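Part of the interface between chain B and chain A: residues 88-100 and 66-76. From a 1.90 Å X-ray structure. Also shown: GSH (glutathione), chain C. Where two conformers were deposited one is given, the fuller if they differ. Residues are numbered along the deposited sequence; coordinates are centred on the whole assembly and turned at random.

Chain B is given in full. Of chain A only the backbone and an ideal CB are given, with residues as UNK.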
# COMPACT_ATOMS: atom_id res chain seq x y z
N THR B 88 -10.08 12.17 10.61
CA THR B 88 -10.77 13.14 9.73
C THR B 88 -10.90 12.50 8.36
O THR B 88 -10.02 11.67 8.03
CB THR B 88 -10.01 14.47 9.66
OG1 THR B 88 -8.74 14.21 9.07
CG2 THR B 88 -9.80 15.07 11.04
N LEU B 89 -11.92 12.90 7.59
CA LEU B 89 -12.08 12.49 6.17
C LEU B 89 -10.76 12.79 5.46
O LEU B 89 -10.31 11.92 4.68
CB LEU B 89 -13.27 13.21 5.54
CG LEU B 89 -14.60 12.91 6.24
CD1 LEU B 89 -15.73 13.84 5.79
CD2 LEU B 89 -14.96 11.45 6.04
N GLU B 90 -10.14 13.93 5.77
CA GLU B 90 -8.87 14.35 5.14
C GLU B 90 -7.83 13.24 5.34
O GLU B 90 -7.09 12.94 4.39
CB GLU B 90 -8.45 15.71 5.71
CG GLU B 90 -9.39 16.85 5.35
CD GLU B 90 -10.73 16.95 6.08
OE1 GLU B 90 -10.92 16.31 7.15
OE2 GLU B 90 -11.62 17.66 5.57
N ARG B 91 -7.76 12.65 6.53
CA ARG B 91 -6.78 11.59 6.88
C ARG B 91 -6.99 10.38 5.97
O ARG B 91 -6.00 9.86 5.42
CB ARG B 91 -6.93 11.20 8.35
CG ARG B 91 -5.88 10.21 8.80
CD ARG B 91 -4.52 10.86 8.95
NE ARG B 91 -3.66 9.96 9.68
CZ ARG B 91 -2.57 10.30 10.35
NH1 ARG B 91 -2.20 11.56 10.38
NH2 ARG B 91 -1.87 9.38 10.97
N TYR B 92 -8.23 9.89 5.84
CA TYR B 92 -8.54 8.70 4.98
C TYR B 92 -8.26 8.98 3.48
O TYR B 92 -7.73 8.07 2.83
CB TYR B 92 -9.97 8.22 5.20
CG TYR B 92 -10.25 7.95 6.65
CD1 TYR B 92 -9.73 6.83 7.27
CD2 TYR B 92 -11.03 8.82 7.40
CE1 TYR B 92 -9.95 6.58 8.61
CE2 TYR B 92 -11.28 8.57 8.74
CZ TYR B 92 -10.72 7.47 9.35
OH TYR B 92 -10.94 7.20 10.66
N ARG B 93 -8.49 10.20 2.98
CA ARG B 93 -8.14 10.60 1.59
C ARG B 93 -6.62 10.58 1.42
O ARG B 93 -6.16 10.14 0.32
CB ARG B 93 -8.72 11.95 1.20
CG ARG B 93 -10.24 11.96 1.25
CD ARG B 93 -10.87 13.16 0.60
NE ARG B 93 -10.91 14.29 1.49
CZ ARG B 93 -11.98 14.84 2.04
NH1 ARG B 93 -13.20 14.35 1.88
NH2 ARG B 93 -11.82 15.90 2.80
N LEU B 94 -5.87 10.96 2.47
CA LEU B 94 -4.37 10.96 2.41
C LEU B 94 -3.90 9.50 2.38
O LEU B 94 -3.02 9.14 1.56
CB LEU B 94 -3.76 11.73 3.59
CG LEU B 94 -2.26 11.49 3.76
CD1 LEU B 94 -1.55 12.00 2.54
CD2 LEU B 94 -1.70 12.14 5.00
N ILE B 95 -4.51 8.65 3.21
CA ILE B 95 -4.13 7.21 3.28
C ILE B 95 -4.47 6.55 1.94
O ILE B 95 -3.61 5.75 1.43
CB ILE B 95 -4.77 6.52 4.49
CG1 ILE B 95 -4.19 7.02 5.81
CG2 ILE B 95 -4.65 5.00 4.38
CD1 ILE B 95 -4.93 6.47 7.03
N SER B 96 -5.58 6.94 1.30
CA SER B 96 -5.96 6.46 -0.05
C SER B 96 -4.87 6.85 -1.06
O SER B 96 -4.38 5.97 -1.82
CB SER B 96 -7.31 7.02 -0.44
OG SER B 96 -7.62 6.69 -1.76
N ARG B 97 -4.46 8.12 -1.07
CA ARG B 97 -3.36 8.59 -1.96
C ARG B 97 -2.04 7.83 -1.71
O ARG B 97 -1.42 7.42 -2.72
CB ARG B 97 -3.22 10.12 -1.91
CG ARG B 97 -4.40 10.84 -2.55
CD ARG B 97 -4.79 10.34 -3.94
NE ARG B 97 -5.71 9.18 -4.00
CZ ARG B 97 -5.80 8.28 -5.01
NH1 ARG B 97 -6.64 7.26 -4.89
NH2 ARG B 97 -5.04 8.38 -6.10
N LEU B 98 -1.61 7.65 -0.47
CA LEU B 98 -0.37 6.92 -0.10
C LEU B 98 -0.50 5.45 -0.55
O LEU B 98 0.47 4.98 -1.09
CB LEU B 98 -0.10 6.98 1.39
CG LEU B 98 0.23 8.36 1.98
CD1 LEU B 98 0.42 8.18 3.48
CD2 LEU B 98 1.49 8.93 1.37
N SER B 99 -1.66 4.84 -0.41
CA SER B 99 -1.90 3.42 -0.82
C SER B 99 -1.79 3.35 -2.36
O SER B 99 -1.19 2.38 -2.92
CB SER B 99 -3.22 2.77 -0.26
OG SER B 99 -3.52 1.92 -1.36
N PHE B 100 -2.41 4.29 -3.07
CA PHE B 100 -2.36 4.30 -4.54
C PHE B 100 -0.91 4.43 -5.02
O PHE B 100 -0.44 3.63 -5.90
CB PHE B 100 -3.21 5.42 -5.14
CG PHE B 100 -2.97 5.57 -6.61
CD1 PHE B 100 -3.69 4.81 -7.54
CD2 PHE B 100 -2.03 6.46 -7.08
CE1 PHE B 100 -3.52 5.01 -8.90
CE2 PHE B 100 -1.80 6.60 -8.44
CZ PHE B 100 -2.54 5.87 -9.36
N UNK A 66 -8.07 -0.32 -0.42
CA UNK A 66 -8.40 -1.19 0.74
C UNK A 66 -7.87 -0.60 2.04
O UNK A 66 -8.62 -0.50 3.01
CB UNK A 66 -7.82 -2.59 0.54
N UNK A 67 -6.58 -0.23 2.12
CA UNK A 67 -6.04 0.28 3.38
C UNK A 67 -6.82 1.47 3.96
O UNK A 67 -7.09 1.50 5.20
CB UNK A 67 -4.58 0.69 3.17
N UNK A 68 -7.23 2.43 3.12
CA UNK A 68 -8.03 3.60 3.55
C UNK A 68 -9.46 3.17 3.90
O UNK A 68 -9.99 3.62 4.91
CB UNK A 68 -8.06 4.67 2.45
N UNK A 69 -10.08 2.33 3.07
CA UNK A 69 -11.49 1.88 3.24
C UNK A 69 -11.59 1.12 4.54
O UNK A 69 -12.50 1.39 5.29
CB UNK A 69 -11.96 1.01 2.07
N UNK A 70 -10.68 0.19 4.75
CA UNK A 70 -10.70 -0.72 5.91
C UNK A 70 -10.52 0.09 7.19
O UNK A 70 -11.29 -0.12 8.16
CB UNK A 70 -9.61 -1.79 5.79
N UNK A 71 -9.57 1.02 7.21
CA UNK A 71 -9.40 1.91 8.40
C UNK A 71 -10.67 2.73 8.65
O UNK A 71 -11.07 2.83 9.82
CB UNK A 71 -8.21 2.85 8.21
N UNK A 72 -11.23 3.36 7.61
CA UNK A 72 -12.48 4.13 7.69
C UNK A 72 -13.54 3.28 8.40
O UNK A 72 -14.25 3.76 9.35
CB UNK A 72 -12.96 4.55 6.30
N UNK A 73 -13.77 2.08 7.86
CA UNK A 73 -14.85 1.18 8.37
C UNK A 73 -14.58 0.86 9.85
O UNK A 73 -15.53 0.98 10.63
CB UNK A 73 -14.92 -0.11 7.55
N UNK A 74 -13.35 0.46 10.21
CA UNK A 74 -12.96 0.13 11.61
C UNK A 74 -13.25 1.31 12.54
O UNK A 74 -13.90 1.11 13.61
CB UNK A 74 -11.48 -0.24 11.69
N UNK A 75 -12.90 2.51 12.10
CA UNK A 75 -12.93 3.74 12.94
C UNK A 75 -14.39 4.16 13.22
O UNK A 75 -14.61 4.83 14.21
CB UNK A 75 -12.18 4.88 12.25
N UNK A 76 -15.37 3.74 12.42
CA UNK A 76 -16.78 4.16 12.65
C UNK A 76 -17.37 3.38 13.84
O UNK A 76 -18.39 3.81 14.32
CB UNK A 76 -17.63 3.93 11.40
N1 GSH C . -4.60 -0.94 -4.73
CA1 GSH C . -6.04 -1.26 -4.82
C1 GSH C . -6.62 -1.47 -3.41
O11 GSH C . -5.81 -1.82 -2.54
O12 GSH C . -7.87 -1.28 -3.27
CB1 GSH C . -6.18 -2.52 -5.68
CG1 GSH C . -7.58 -2.81 -6.15
CD1 GSH C . -7.56 -3.95 -7.16
OE1 GSH C . -6.55 -4.26 -7.80
N2 GSH C . -8.73 -4.55 -7.35
CA2 GSH C . -8.98 -5.61 -8.31
C2 GSH C . -9.72 -5.09 -9.54
O2 GSH C . -10.71 -4.37 -9.40
CB2 GSH C . -9.76 -6.76 -7.68
SG2 GSH C . -8.78 -7.76 -6.52
N3 GSH C . -9.18 -5.39 -10.71
CA3 GSH C . -9.78 -5.00 -11.96
C3 GSH C . -8.81 -4.23 -12.87
O31 GSH C . -7.73 -3.85 -12.37
O32 GSH C . -9.18 -4.01 -14.04

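The two helices run nearly antiparallel, at 153°, with axes approaching to 8.0 Å. Packed side by side, chain A presents one helical face to Y92(B), I95(B), S96(B) and S99(B).

Position 66 opens the helix with its CA-to-CB bond turned away and nothing of chain B within reach of the ideal CB. Chain B therefore sets no preference. The backbone N faces the glutathione carboxylate, a contact that depends little on side chain. The residue is N66(A), whose N donates to GSH O12 at 3.0 Å.

Position 67 points toward chain B, its ideal CB 4.2 Å from S99(B) CB and 4.5 Å from I95(B) CG2. A small or medium apolar group would suit. In the first turn of a helix the backbone N need not donate to a preceding turn, and phi of -54° is compatible with proline, so proline joins alanine or valine as a candidate. It is P67(A), whose CG packs 3.9 Å from S99(B) CB.

Position 68 is the tightest place along the backbones: its CA lies 5.0 Å from the CA of S96(B). The ideal CB is already 3.4 Å from Y92(B) O, 3.6 Å from S96(B) N and 3.9 Å from I95(B) CG2. Little room remains beyond CB, which favours glycine, alanine or perhaps serine. A68(A) fills the space with one methyl, its CB 3.9 Å from I95(B) CG2 and 3.8 Å from S96(B) CB.

Positions 69 and 70 meet nothing of chain B, the first pointing away and the second out of reach; helix-compatible residues of many kinds would serve. They are I69(A) and L70(A).

Position 71 points toward the Y92(B) ring, its ideal CB 4.1 Å from CE1 and 5.0 Å from I95(B) CD1. Such apolar surroundings suit leucine, isoleucine or methionine. L71(A) sets its CB 4.1 Å from Y92(B) CE1.

Position 72 points sideways, with its ideal CB 4.1 Å from Y92(B) CD1 and L89(B) farther along. A long apolar or aromatic side chain could use both. Y72(A), with chi1 t, turns its edge to the face of Y92(B), planes at 82° and CD1 3.9 Å from Y92(B) CD2, while CE1 reaches L89(B) CD2 at 4.1 Å.

Position 73 points away and position 74 sideways without contact, so chain B constrains neither. They are I73(A) and A74(A).

Position 75 points toward chain B, its ideal CB only 3.1 Å from Y92(B) OH. That hydroxyl invites a short polar partner: aspartate, asparagine or serine. D75(A) accepts from it, Y92(B) OH to OD2 at a very short 2.4 Å. Y92(B) thus sits as a knob among 68, 71, 72 and 75, its ring packed and its hydroxyl paired.

Position 76 points sideways, its ideal CB clear of chain B; a long polar residue could fold back. Q76(A) does, NE2 donating to Y72(A) O at 3.0 Å and to a water that in turn donates to Y92(B) OH.

Chain A (66-76) NPAILLYIADQ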
# COMPACT_ATOMS: atom_id res chain seq x y z
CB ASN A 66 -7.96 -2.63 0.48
CG ASN A 66 -9.17 -3.51 0.24
OD1 ASN A 66 -10.22 -3.27 0.83
ND2 ASN A 66 -9.05 -4.46 -0.64
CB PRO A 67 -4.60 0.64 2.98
CG PRO A 67 -4.25 -0.34 1.90
CD PRO A 67 -5.53 -0.44 1.08
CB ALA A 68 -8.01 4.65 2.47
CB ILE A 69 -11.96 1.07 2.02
CG1 ILE A 69 -12.07 2.01 0.82
CG2 ILE A 69 -13.28 0.36 2.32
CD1 ILE A 69 -12.27 1.34 -0.52
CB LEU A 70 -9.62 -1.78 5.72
CG LEU A 70 -9.96 -2.89 4.70
CD1 LEU A 70 -8.73 -3.74 4.45
CD2 LEU A 70 -11.13 -3.74 5.19
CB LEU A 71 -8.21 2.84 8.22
CG LEU A 71 -6.96 2.62 9.08
CD1 LEU A 71 -7.15 1.75 10.31
CD2 LEU A 71 -5.85 2.07 8.20
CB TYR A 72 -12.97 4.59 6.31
CG TYR A 72 -14.25 5.37 6.41
CD1 TYR A 72 -14.24 6.72 6.73
CD2 TYR A 72 -15.47 4.73 6.31
CE1 TYR A 72 -15.43 7.42 6.90
CE2 TYR A 72 -16.66 5.40 6.49
CZ TYR A 72 -16.63 6.76 6.75
OH TYR A 72 -17.81 7.40 6.92
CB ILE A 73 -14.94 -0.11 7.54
CG1 ILE A 73 -15.49 0.21 6.14
CG2 ILE A 73 -15.76 -1.17 8.28
CD1 ILE A 73 -15.15 -0.83 5.10
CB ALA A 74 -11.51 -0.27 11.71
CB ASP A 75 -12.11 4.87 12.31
CG ASP A 75 -10.60 4.65 12.41
OD1 ASP A 75 -10.21 3.69 13.11
OD2 ASP A 75 -9.82 5.46 11.78
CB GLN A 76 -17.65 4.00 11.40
CG GLN A 76 -17.10 4.69 10.16
CD GLN A 76 -16.71 6.14 10.35
OE1 GLN A 76 -17.53 6.98 10.73
NE2 GLN A 76 -15.46 6.46 10.06
O HOH W 1 -13.73 8.67 11.59
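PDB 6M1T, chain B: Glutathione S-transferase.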